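Local atomic coordinates of tRNA (guanine-N(1)-)-methyltransferase (Corynebacterium diphtheriae, PDB entry 7KFF), a protein that methylates N1 of the guanine at position 37 of tRNA, with S-adenosylmethionine as methyl donor, and is a knotted SPOUT-family enzyme captured here with the product S-adenosyl-L-homocysteine. Residues D231-G236 against E268-R273; A146-E151 against R187-G192; D152-S157 against V211-G216. All coordinates share one frame; numbering follows the deposited sequence.

Contact 1 of 3, residues D231-G236 against E268-R273; sequences DGLLEG and EQSLKR. With SAH (S-adenosyl-L-homocysteine), chain C.
Ser270 of helix 259-277 lies against Leu233, its OG 3.1 Å from Leu233 CB and also close to CD1. OG stands anti to the backbone N (chi1 172°), which carries it to the incoming loop 231-236. There it donates a hydrogen bond to Leu234 O, with OG 2.6 Å from the carbonyl oxygen. The C=O...OG angle is 149°, and the hydroxyl is tilted 31° from the carbonyl plane. Leu234 N bonds to Thr274 OG1 on the same helix, so the Leu234 backbone is tied at both its N-H and its C=O. A water also donates to Ser270 OG and, on its other arm, to Asp231 OD2. Asp231 OD1 accepts from Leu233 N, 3.1 Å away, from above the carboxylate plane. This closes an Asx turn, so one carboxylate holds the turn and reaches the helix through water.

Leucines flank the serine. Leu233 CD1 meets Leu271 CD2 at 3.8 Å, and Leu282 touches both residues. Leu234 crosses Arg273 at about a right angle, its CD1 4.0 Å from the aliphatic CG of Arg273. The guanidinium of Arg273 turns to the second subunit, where NH2 bonds to Ala144 O. Gly236 N is 4.1 Å from Ser270 CA.

Across the loop from the helix, Glu235 CG lies 3.4 Å from OXT of S-adenosyl-L-homocysteine. A leucine cluster thus seats the loop on helices 259-277 and 279-283. The chemistry implies an apolar seat with one direct hydrogen bond between 231-236 and 268-273, and another from Thr274, consistent with a loop held in place beside the ligand.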
loop_
_atom_site.group_PDB
_atom_site.type_symbol
_atom_site.label_atom_id
_atom_site.label_comp_id
_atom_site.label_asym_id
_atom_site.label_seq_id
_atom_site.Cartn_x
_atom_site.Cartn_y
_atom_site.Cartn_z
ATOM N N ASP A 231 3.344 -7.302 18.729
ATOM C CA ASP A 231 2.758 -7.313 20.063
ATOM C C ASP A 231 1.662 -6.263 20.212
ATOM O O ASP A 231 1.349 -5.846 21.334
ATOM C CB ASP A 231 3.852 -7.059 21.098
ATOM C CG ASP A 231 4.599 -5.757 20.840
ATOM O OD1 ASP A 231 4.296 -5.091 19.822
ATOM O OD2 ASP A 231 5.483 -5.402 21.653
ATOM N N GLY A 232 1.087 -5.817 19.103
ATOM C CA GLY A 232 0.073 -4.791 19.119
ATOM C C GLY A 232 0.596 -3.375 19.109
ATOM O O GLY A 232 -0.210 -2.436 19.039
ATOM N N LEU A 233 1.914 -3.189 19.142
ATOM C CA LEU A 233 2.520 -1.874 19.239
ATOM C C LEU A 233 3.362 -1.588 18.002
ATOM O O LEU A 233 3.823 -2.500 17.305
ATOM C CB LEU A 233 3.442 -1.794 20.463
ATOM C CG LEU A 233 2.800 -2.000 21.830
ATOM C CD1 LEU A 233 3.872 -1.956 22.918
ATOM C CD2 LEU A 233 1.718 -0.980 22.090
ATOM N N LEU A 234 3.572 -0.298 17.756
ATOM C CA LEU A 234 4.500 0.146 16.725
ATOM C C LEU A 234 5.937 0.033 17.221
ATOM O O LEU A 234 6.207 0.202 18.405
ATOM C CB LEU A 234 4.231 1.609 16.374
ATOM C CG LEU A 234 2.815 1.942 15.940
ATOM C CD1 LEU A 234 2.718 3.452 15.649
ATOM C CD2 LEU A 234 2.398 1.120 14.745
ATOM N N GLU A 235 6.868 -0.240 16.307
ATOM C CA GLU A 235 8.271 -0.256 16.696
ATOM C C GLU A 235 8.770 1.161 16.958
ATOM O O GLU A 235 8.355 2.122 16.306
ATOM C CB GLU A 235 9.138 -0.893 15.606
ATOM C CG GLU A 235 9.124 -2.422 15.589
ATOM C CD GLU A 235 9.919 -3.060 16.726
ATOM O OE1 GLU A 235 9.497 -4.135 17.207
ATOM O OE2 GLU A 235 10.970 -2.499 17.125
ATOM N N GLY A 236 9.677 1.285 17.922
ATOM C CA GLY A 236 10.326 2.545 18.211
ATOM C C GLY A 236 11.490 2.824 17.269
ATOM O O GLY A 236 11.775 2.081 16.312
ATOM N N GLU A 268 9.520 1.036 26.214
ATOM C CA GLU A 268 9.030 2.400 26.392
ATOM C C GLU A 268 8.900 3.123 25.059
ATOM O O GLU A 268 7.893 3.785 24.789
ATOM C CB GLU A 268 9.952 3.170 27.331
ATOM C CG GLU A 268 9.905 2.671 28.771
ATOM C CD GLU A 268 10.955 3.338 29.664
ATOM O OE1 GLU A 268 11.840 4.059 29.139
ATOM O OE2 GLU A 268 10.902 3.135 30.882
ATOM N N GLN A 269 9.915 3.014 24.215
ATOM C CA GLN A 269 9.886 3.747 22.957
ATOM C C GLN A 269 8.794 3.231 22.035
ATOM O O GLN A 269 8.233 4.002 21.255
ATOM C CB GLN A 269 11.250 3.649 22.283
ATOM C CG GLN A 269 12.334 4.414 23.009
ATOM C CD GLN A 269 12.059 5.902 23.023
ATOM O OE1 GLN A 269 11.837 6.507 21.969
ATOM N NE2 GLN A 269 12.070 6.499 24.198
ATOM N N SER A 270 8.494 1.935 22.110
ATOM C CA SER A 270 7.371 1.381 21.364
ATOM C C SER A 270 6.041 1.892 21.909
ATOM O O SER A 270 5.160 2.300 21.135
ATOM C CB SER A 270 7.478 -0.140 21.400
ATOM O OG SER A 270 6.353 -0.763 20.856
ATOM N N LEU A 271 5.895 1.940 23.232
ATOM C CA LEU A 271 4.696 2.535 23.813
ATOM C C LEU A 271 4.573 4.002 23.422
ATOM O O LEU A 271 3.476 4.479 23.106
ATOM C CB LEU A 271 4.739 2.439 25.334
ATOM C CG LEU A 271 4.603 1.034 25.911
ATOM C CD1 LEU A 271 5.004 0.999 27.371
ATOM C CD2 LEU A 271 3.159 0.540 25.732
ATOM N N LYS A 272 5.694 4.734 23.439
ATOM C CA LYS A 272 5.667 6.162 23.141
ATOM C C LYS A 272 5.279 6.404 21.684
ATOM O O LYS A 272 4.424 7.250 21.395
ATOM C CB LYS A 272 7.044 6.764 23.433
ATOM C CG LYS A 272 7.191 8.235 23.117
ATOM C CD LYS A 272 8.559 8.724 23.618
ATOM C CE LYS A 272 8.800 10.197 23.338
ATOM N NZ LYS A 272 9.458 10.392 22.027
ATOM N N ARG A 273 5.888 5.661 20.751
ATOM C CA ARG A 273 5.551 5.850 19.346
ATOM C C ARG A 273 4.087 5.507 19.118
ATOM O O ARG A 273 3.385 6.210 18.387
ATOM C CB ARG A 273 6.453 5.002 18.447
ATOM C CG ARG A 273 6.150 5.127 16.939
ATOM C CD ARG A 273 6.433 6.518 16.389
ATOM N NE ARG A 273 7.869 6.751 16.253
ATOM C CZ ARG A 273 8.579 6.503 15.154
ATOM N NH1 ARG A 273 9.886 6.748 15.151
ATOM N NH2 ARG A 273 7.990 6.033 14.055
HETATM N N SAH C . 11.625 -3.666 12.029
HETATM C CA SAH C . 10.774 -2.737 11.313
HETATM C CB SAH C . 10.759 -3.184 9.868
HETATM C CG SAH C . 11.294 -2.174 8.870
HETATM S SD SAH C . 10.682 -2.773 7.307
HETATM C C SAH C . 9.340 -2.692 11.813
HETATM O O SAH C . 8.622 -3.689 11.770
HETATM O OXT SAH C . 8.866 -1.642 12.244
HETATM C "C5'" SAH C . 11.840 -1.910 6.252
HETATM C "C4'" SAH C . 11.287 -0.652 5.614
HETATM O "O4'" SAH C . 10.174 -0.947 4.774
HETATM C "C3'" SAH C . 10.789 0.457 6.553
HETATM O "O3'" SAH C . 11.838 1.159 7.117
HETATM C "C2'" SAH C . 9.913 1.265 5.595
HETATM O "O2'" SAH C . 10.693 2.075 4.751
HETATM C "C1'" SAH C . 9.292 0.163 4.764
HETATM N N9 SAH C . 7.995 -0.289 5.297
HETATM C C8 SAH C . 7.702 -1.507 5.870
HETATM N N7 SAH C . 6.387 -1.558 6.154
HETATM C C5 SAH C . 5.838 -0.368 5.786
HETATM C C6 SAH C . 4.546 0.139 5.848
HETATM N N6 SAH C . 3.498 -0.536 6.363
HETATM N N1 SAH C . 4.321 1.409 5.368
HETATM C C2 SAH C . 5.351 2.141 4.826
HETATM N N3 SAH C . 6.620 1.653 4.748
HETATM C C4 SAH C . 6.840 0.422 5.227
HETATM O O HOH W 1 7.277 -3.637 21.511
#

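Contact 2 of 3, residues A146-E151 against R187-G192; sequences APFTQE and REVSIG. With SAH (S-adenosyl-L-homocysteine), chain B.
The guanidinium of Arg187 receives Ala146 O at its edge, in plane, while the Phe148 ring is met obliquely by Val189 CG2. Strands 146-147 and 185-190 run parallel here, at one margin of the six-stranded parallel sheet of this SPOUT methyltransferase. Ala146 pairs with Val189, and Pro147 with Ser190. Arg187 NH1 donates to Ala146 O at 3.0 Å. Ser190 N reaches the same oxygen at 3.1 Å, from the opposite face of the carbonyl plane. Two N-H groups therefore grip one acceptor. Arg187 NE turns back to Glu188 O, a second tie in the guanidinium plane that helps fix its rotation.

Phe148 N gives a nearly linear bond to Ser190 O, 2.8 Å away. Phe148 CB meets Val189 CG2 at 3.7 Å, and the ring leads away from 187-192 to pack on Ile206 and Ala209 of helix 200-211. It also meets Tyr194 of the second subunit.

The end of strand 185-190 and the turn after it, Val189 to Gly192, line the S-adenosyl-L-homocysteine pocket. Ser190 OG accepts from Gly192 N in an ST turn, and Gly192 O takes a weak bond from adenine N6. Ile191 N donates to adenine N1 at 3.1 Å with an N-H...N angle of 166°.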
loop_
_atom_site.group_PDB
_atom_site.type_symbol
_atom_site.label_atom_id
_atom_site.label_comp_id
_atom_site.label_asym_id
_atom_site.label_seq_id
_atom_site.Cartn_x
_atom_site.Cartn_y
_atom_site.Cartn_z
ATOM N N ALA A 146 -11.994 -6.134 1.953
ATOM C CA ALA A 146 -11.562 -6.201 3.338
ATOM C C ALA A 146 -10.098 -5.782 3.457
ATOM O O ALA A 146 -9.264 -6.147 2.611
ATOM C CB ALA A 146 -11.746 -7.615 3.880
ATOM N N PRO A 147 -9.746 -5.021 4.483
ATOM C CA PRO A 147 -8.365 -4.539 4.593
ATOM C C PRO A 147 -7.336 -5.648 4.652
ATOM O O PRO A 147 -7.513 -6.643 5.351
ATOM C CB PRO A 147 -8.366 -3.756 5.910
ATOM C CG PRO A 147 -9.779 -3.338 6.091
ATOM C CD PRO A 147 -10.605 -4.456 5.542
ATOM N N PHE A 148 -6.230 -5.438 3.937
ATOM C CA PHE A 148 -5.053 -6.288 4.072
ATOM C C PHE A 148 -4.453 -6.113 5.463
ATOM O O PHE A 148 -4.194 -4.985 5.908
ATOM C CB PHE A 148 -4.024 -5.863 3.011
ATOM C CG PHE A 148 -2.787 -6.728 2.939
ATOM C CD1 PHE A 148 -2.868 -8.118 2.980
ATOM C CD2 PHE A 148 -1.533 -6.142 2.814
ATOM C CE1 PHE A 148 -1.746 -8.892 2.895
ATOM C CE2 PHE A 148 -0.405 -6.931 2.736
ATOM C CZ PHE A 148 -0.508 -8.286 2.778
ATOM N N THR A 149 -4.199 -7.231 6.139
ATOM C CA THR A 149 -3.646 -7.229 7.485
ATOM C C THR A 149 -2.415 -8.123 7.526
ATOM O O THR A 149 -2.168 -8.949 6.644
ATOM C CB THR A 149 -4.656 -7.755 8.521
ATOM O OG1 THR A 149 -4.862 -9.146 8.263
ATOM C CG2 THR A 149 -5.963 -6.981 8.502
ATOM N N GLN A 150 -1.640 -7.968 8.589
ATOM C CA GLN A 150 -0.489 -8.842 8.777
ATOM C C GLN A 150 -0.926 -10.292 8.953
ATOM O O GLN A 150 -0.198 -11.213 8.569
ATOM C CB GLN A 150 0.380 -8.373 9.941
ATOM C CG GLN A 150 1.731 -9.050 10.012
ATOM C CD GLN A 150 2.615 -8.765 8.814
ATOM O OE1 GLN A 150 2.441 -7.756 8.118
ATOM N NE2 GLN A 150 3.538 -9.679 8.530
ATOM N N GLU A 151 -2.097 -10.519 9.542
ATOM C CA GLU A 151 -2.623 -11.876 9.626
ATOM C C GLU A 151 -2.869 -12.457 8.237
ATOM O O GLU A 151 -2.574 -13.635 7.992
ATOM C CB GLU A 151 -3.917 -11.873 10.435
ATOM C CG GLU A 151 -4.509 -13.240 10.706
ATOM C CD GLU A 151 -5.643 -13.187 11.713
ATOM O OE1 GLU A 151 -6.731 -12.691 11.360
ATOM O OE2 GLU A 151 -5.439 -13.631 12.864
ATOM N N ARG A 187 -10.707 -13.519 -2.682
ATOM C CA ARG A 187 -10.649 -12.470 -1.677
ATOM C C ARG A 187 -10.482 -11.123 -2.367
ATOM O O ARG A 187 -9.512 -10.902 -3.095
ATOM C CB ARG A 187 -9.493 -12.727 -0.705
ATOM C CG ARG A 187 -9.131 -11.542 0.144
ATOM C CD ARG A 187 -10.181 -11.153 1.245
ATOM N NE ARG A 187 -9.662 -9.972 1.924
ATOM C CZ ARG A 187 -8.789 -9.996 2.924
ATOM N NH1 ARG A 187 -8.265 -8.882 3.392
ATOM N NH2 ARG A 187 -8.459 -11.151 3.464
ATOM N N GLU A 188 -11.402 -10.215 -2.114
ATOM C CA GLU A 188 -11.252 -8.803 -2.450
ATOM C C GLU A 188 -10.512 -8.124 -1.309
ATOM O O GLU A 188 -10.826 -8.359 -0.141
ATOM C CB GLU A 188 -12.628 -8.161 -2.636
ATOM C CG GLU A 188 -13.334 -8.609 -3.935
ATOM C CD GLU A 188 -14.786 -8.187 -4.015
ATOM O OE1 GLU A 188 -15.583 -8.584 -3.137
ATOM O OE2 GLU A 188 -15.149 -7.468 -4.963
ATOM N N VAL A 189 -9.489 -7.332 -1.640
ATOM C CA VAL A 189 -8.568 -6.843 -0.619
ATOM C C VAL A 189 -8.182 -5.395 -0.897
ATOM O O VAL A 189 -7.736 -5.061 -2.002
ATOM C CB VAL A 189 -7.321 -7.748 -0.505
ATOM C CG1 VAL A 189 -6.670 -8.013 -1.852
ATOM C CG2 VAL A 189 -6.311 -7.176 0.477
ATOM N N SER A 190 -8.339 -4.549 0.111
ATOM C CA SER A 190 -7.874 -3.177 0.051
ATOM C C SER A 190 -6.557 -3.045 0.804
ATOM O O SER A 190 -6.414 -3.571 1.913
ATOM C CB SER A 190 -8.877 -2.241 0.716
ATOM O OG SER A 190 -8.307 -0.941 0.709
ATOM N N ILE A 191 -5.603 -2.302 0.237
ATOM C CA ILE A 191 -4.359 -2.056 0.974
ATOM C C ILE A 191 -4.443 -0.854 1.916
ATOM O O ILE A 191 -3.512 -0.633 2.708
ATOM C CB ILE A 191 -3.098 -2.023 0.077
ATOM C CG1 ILE A 191 -3.143 -0.843 -0.909
ATOM C CG2 ILE A 191 -2.919 -3.362 -0.611
ATOM C CD1 ILE A 191 -1.786 -0.495 -1.480
ATOM N N GLY A 192 -5.533 -0.096 1.880
ATOM C CA GLY A 192 -5.700 1.025 2.786
ATOM C C GLY A 192 -6.813 1.929 2.324
ATOM O O GLY A 192 -7.343 1.783 1.215
HETATM N N SAH B . -14.342 4.115 -8.405
HETATM C CA SAH B . -13.526 3.192 -7.642
HETATM C CB SAH B . -12.096 3.405 -8.085
HETATM C CG SAH B . -11.420 2.194 -8.703
HETATM S SD SAH B . -9.688 2.608 -8.633
HETATM C C SAH B . -13.594 3.395 -6.139
HETATM O O SAH B . -13.230 4.450 -5.624
HETATM O OXT SAH B . -13.992 2.489 -5.407
HETATM C "C5'" SAH B . -9.119 1.461 -9.881
HETATM C "C4'" SAH B . -8.502 0.192 -9.329
HETATM O "O4'" SAH B . -7.348 0.481 -8.541
HETATM C "C3'" SAH B . -9.383 -0.689 -8.430
HETATM O "O3'" SAH B . -10.302 -1.412 -9.165
HETATM C "C2'" SAH B . -8.316 -1.529 -7.726
HETATM O "O2'" SAH B . -7.832 -2.548 -8.567
HETATM C "C1'" SAH B . -7.217 -0.506 -7.532
HETATM N N9 SAH B . -7.298 0.174 -6.226
HETATM C C8 SAH B . -7.615 1.492 -5.986
HETATM N N7 SAH B . -7.501 1.742 -4.669
HETATM C C5 SAH B . -7.133 0.582 -4.057
HETATM C C6 SAH B . -6.882 0.247 -2.735
HETATM N N6 SAH B . -6.990 1.113 -1.706
HETATM N N1 SAH B . -6.510 -1.047 -2.450
HETATM C C2 SAH B . -6.376 -1.972 -3.457
HETATM N N3 SAH B . -6.609 -1.654 -4.762
HETATM C C4 SAH B . -6.984 -0.398 -5.036
HETATM O O HOH W 2 -5.055 -2.515 4.829
#

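Contact 3 of 3, residues D152-S157 against V211-G216; sequences DARAWS and VRLIPG
Val211 to Ile214 form a type I beta turn at the end of helix 200-211, and Leu213 and Ser157 mark the nearest backbone approach, with their CA atoms 6.0 Å apart. The turn is closed by Ile214 N bonding to Val211 O. Leu213 carries the contact. Its CB rests on Ser157 CB at 3.8 Å, and its CD1 reaches back to the preceding turn of helix 150-156. There CD1 lies 3.7 Å from Ala153 O and 4.0 Å from Ala153 CB. Arg154 adds its CG, 4.1 Å from Leu213 CD1, as the two side chains pass at a slant.

No hydrogen bond joins the segments. Ser157 OG instead donates to Arg154 O, 2.7 Å away. With OG so held, both CB and OG of Ser157 lie against Leu213 CB. Ile214 CG1 approaches Ser157 O more distantly.

This is a small, partly solvent-facing join between the end region of one helix and the turn leaving another. Behind it, Trp156 packs on Ile206 and Val210 of helix 200-211 and on Leu137 and Leu139 of strand 137-141, so helix 150-156 is seated against both the neighbouring helix and the parallel sheet.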
loop_
_atom_site.group_PDB
_atom_site.type_symbol
_atom_site.label_atom_id
_atom_site.label_comp_id
_atom_site.label_asym_id
_atom_site.label_seq_id
_atom_site.Cartn_x
_atom_site.Cartn_y
_atom_site.Cartn_z
ATOM N N ASP A 152 -3.423 -11.657 7.321
ATOM C CA ASP A 152 -3.558 -12.108 5.937
ATOM C C ASP A 152 -2.195 -12.486 5.369
ATOM O O ASP A 152 -2.052 -13.509 4.693
ATOM C CB ASP A 152 -4.118 -11.002 5.035
ATOM C CG ASP A 152 -5.574 -10.674 5.259
ATOM O OD1 ASP A 152 -6.373 -11.555 5.618
ATOM O OD2 ASP A 152 -5.899 -9.485 5.027
ATOM N N ALA A 153 -1.174 -11.652 5.624
ATOM C CA ALA A 153 0.145 -11.936 5.075
ATOM C C ALA A 153 0.659 -13.279 5.575
ATOM O O ALA A 153 1.195 -14.084 4.804
ATOM C CB ALA A 153 1.117 -10.808 5.415
ATOM N N ARG A 154 0.476 -13.553 6.865
ATOM C CA ARG A 154 0.900 -14.841 7.410
ATOM C C ARG A 154 0.133 -15.976 6.756
ATOM O O ARG A 154 0.719 -16.977 6.353
ATOM C CB ARG A 154 0.717 -14.887 8.932
ATOM C CG ARG A 154 1.675 -13.996 9.691
ATOM C CD ARG A 154 1.722 -14.324 11.161
ATOM N NE ARG A 154 0.496 -13.986 11.880
ATOM C CZ ARG A 154 0.208 -12.766 12.337
ATOM N NH1 ARG A 154 1.052 -11.766 12.136
ATOM N NH2 ARG A 154 -0.937 -12.553 12.964
ATOM N N ALA A 155 -1.194 -15.860 6.695
ATOM C CA ALA A 155 -1.990 -16.904 6.052
ATOM C C ALA A 155 -1.510 -17.165 4.625
ATOM O O ALA A 155 -1.294 -18.314 4.218
ATOM C CB ALA A 155 -3.469 -16.514 6.036
ATOM N N TRP A 156 -1.353 -16.097 3.846
ATOM C CA TRP A 156 -1.076 -16.257 2.425
ATOM C C TRP A 156 0.352 -16.723 2.163
ATOM O O TRP A 156 0.613 -17.270 1.091
ATOM C CB TRP A 156 -1.404 -14.974 1.671
ATOM C CG TRP A 156 -2.869 -14.616 1.800
ATOM C CD1 TRP A 156 -3.887 -15.449 2.185
ATOM C CD2 TRP A 156 -3.465 -13.327 1.597
ATOM N NE1 TRP A 156 -5.085 -14.759 2.211
ATOM C CE2 TRP A 156 -4.844 -13.454 1.864
ATOM C CE3 TRP A 156 -2.967 -12.085 1.190
ATOM C CZ2 TRP A 156 -5.719 -12.382 1.767
ATOM C CZ3 TRP A 156 -3.846 -11.018 1.085
ATOM C CH2 TRP A 156 -5.208 -11.174 1.388
ATOM N N SER A 157 1.270 -16.542 3.119
ATOM C CA SER A 157 2.616 -17.083 2.959
ATOM C C SER A 157 2.608 -18.601 2.836
ATOM O O SER A 157 3.606 -19.178 2.381
ATOM C CB SER A 157 3.533 -16.641 4.117
ATOM O OG SER A 157 3.226 -17.272 5.338
ATOM N N VAL A 211 5.827 -12.595 0.627
ATOM C CA VAL A 211 7.026 -13.356 0.280
ATOM C C VAL A 211 8.096 -13.214 1.349
ATOM O O VAL A 211 8.879 -14.146 1.567
ATOM C CB VAL A 211 7.512 -12.973 -1.133
ATOM C CG1 VAL A 211 8.863 -13.610 -1.433
ATOM C CG2 VAL A 211 6.461 -13.365 -2.193
ATOM N N ARG A 212 8.159 -12.074 2.030
ATOM C CA ARG A 212 9.169 -11.935 3.073
ATOM C C ARG A 212 8.952 -12.894 4.239
ATOM O O ARG A 212 9.865 -13.056 5.056
ATOM C CB ARG A 212 9.265 -10.509 3.587
ATOM C CG ARG A 212 8.087 -10.059 4.396
ATOM C CD ARG A 212 8.216 -8.607 4.866
ATOM N NE ARG A 212 9.182 -8.367 5.938
ATOM C CZ ARG A 212 8.950 -8.566 7.234
ATOM N NH1 ARG A 212 7.806 -9.060 7.654
ATOM N NH2 ARG A 212 9.883 -8.267 8.114
ATOM N N LEU A 213 7.794 -13.530 4.335
ATOM C CA LEU A 213 7.509 -14.515 5.370
ATOM C C LEU A 213 7.841 -15.940 4.942
ATOM O O LEU A 213 7.665 -16.872 5.741
ATOM C CB LEU A 213 6.051 -14.408 5.806
ATOM C CG LEU A 213 5.657 -13.053 6.344
ATOM C CD1 LEU A 213 4.177 -13.017 6.655
ATOM C CD2 LEU A 213 6.484 -12.637 7.564
ATOM N N ILE A 214 8.323 -16.134 3.719
ATOM C CA ILE A 214 8.773 -17.458 3.283
ATOM C C ILE A 214 10.175 -17.691 3.832
ATOM O O ILE A 214 11.074 -16.868 3.584
ATOM C CB ILE A 214 8.768 -17.547 1.754
ATOM C CG1 ILE A 214 7.347 -17.353 1.221
ATOM C CG2 ILE A 214 9.366 -18.876 1.287
ATOM C CD1 ILE A 214 7.240 -17.388 -0.272
ATOM N N PRO A 215 10.419 -18.796 4.534
ATOM C CA PRO A 215 11.763 -19.032 5.072
ATOM C C PRO A 215 12.815 -19.033 3.968
ATOM O O PRO A 215 12.638 -19.648 2.916
ATOM C CB PRO A 215 11.647 -20.398 5.761
ATOM C CG PRO A 215 10.352 -20.979 5.356
ATOM C CD PRO A 215 9.465 -19.859 4.897
ATOM N N GLY A 216 13.913 -18.318 4.218
ATOM C CA GLY A 216 14.997 -18.177 3.277
ATOM C C GLY A 216 15.028 -16.859 2.525
ATOM O O GLY A 216 16.064 -16.528 1.925
#

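In the fold
Contacts 2 and 3 are neighbours, their centres 14 Å apart. They share helix 150-156, and their segments alternate along the chain. A salt bridge joins them, from Arg187 NH1 to Asp152 OD2 at 2.9 Å, and the Phe148 ring packs on Trp156. Together they tie the edge of the parallel sheet to its helices. Contact 1 follows later in the chain, joining the loop 231-236 to helix 259-277, with its centre about 23 Å from the centres of both others. Contacts 1 and 2 both touch the second subunit. Each also borders an S-adenosyl-L-homocysteine, whose site takes residues from both chains, so the dimer completes the pocket.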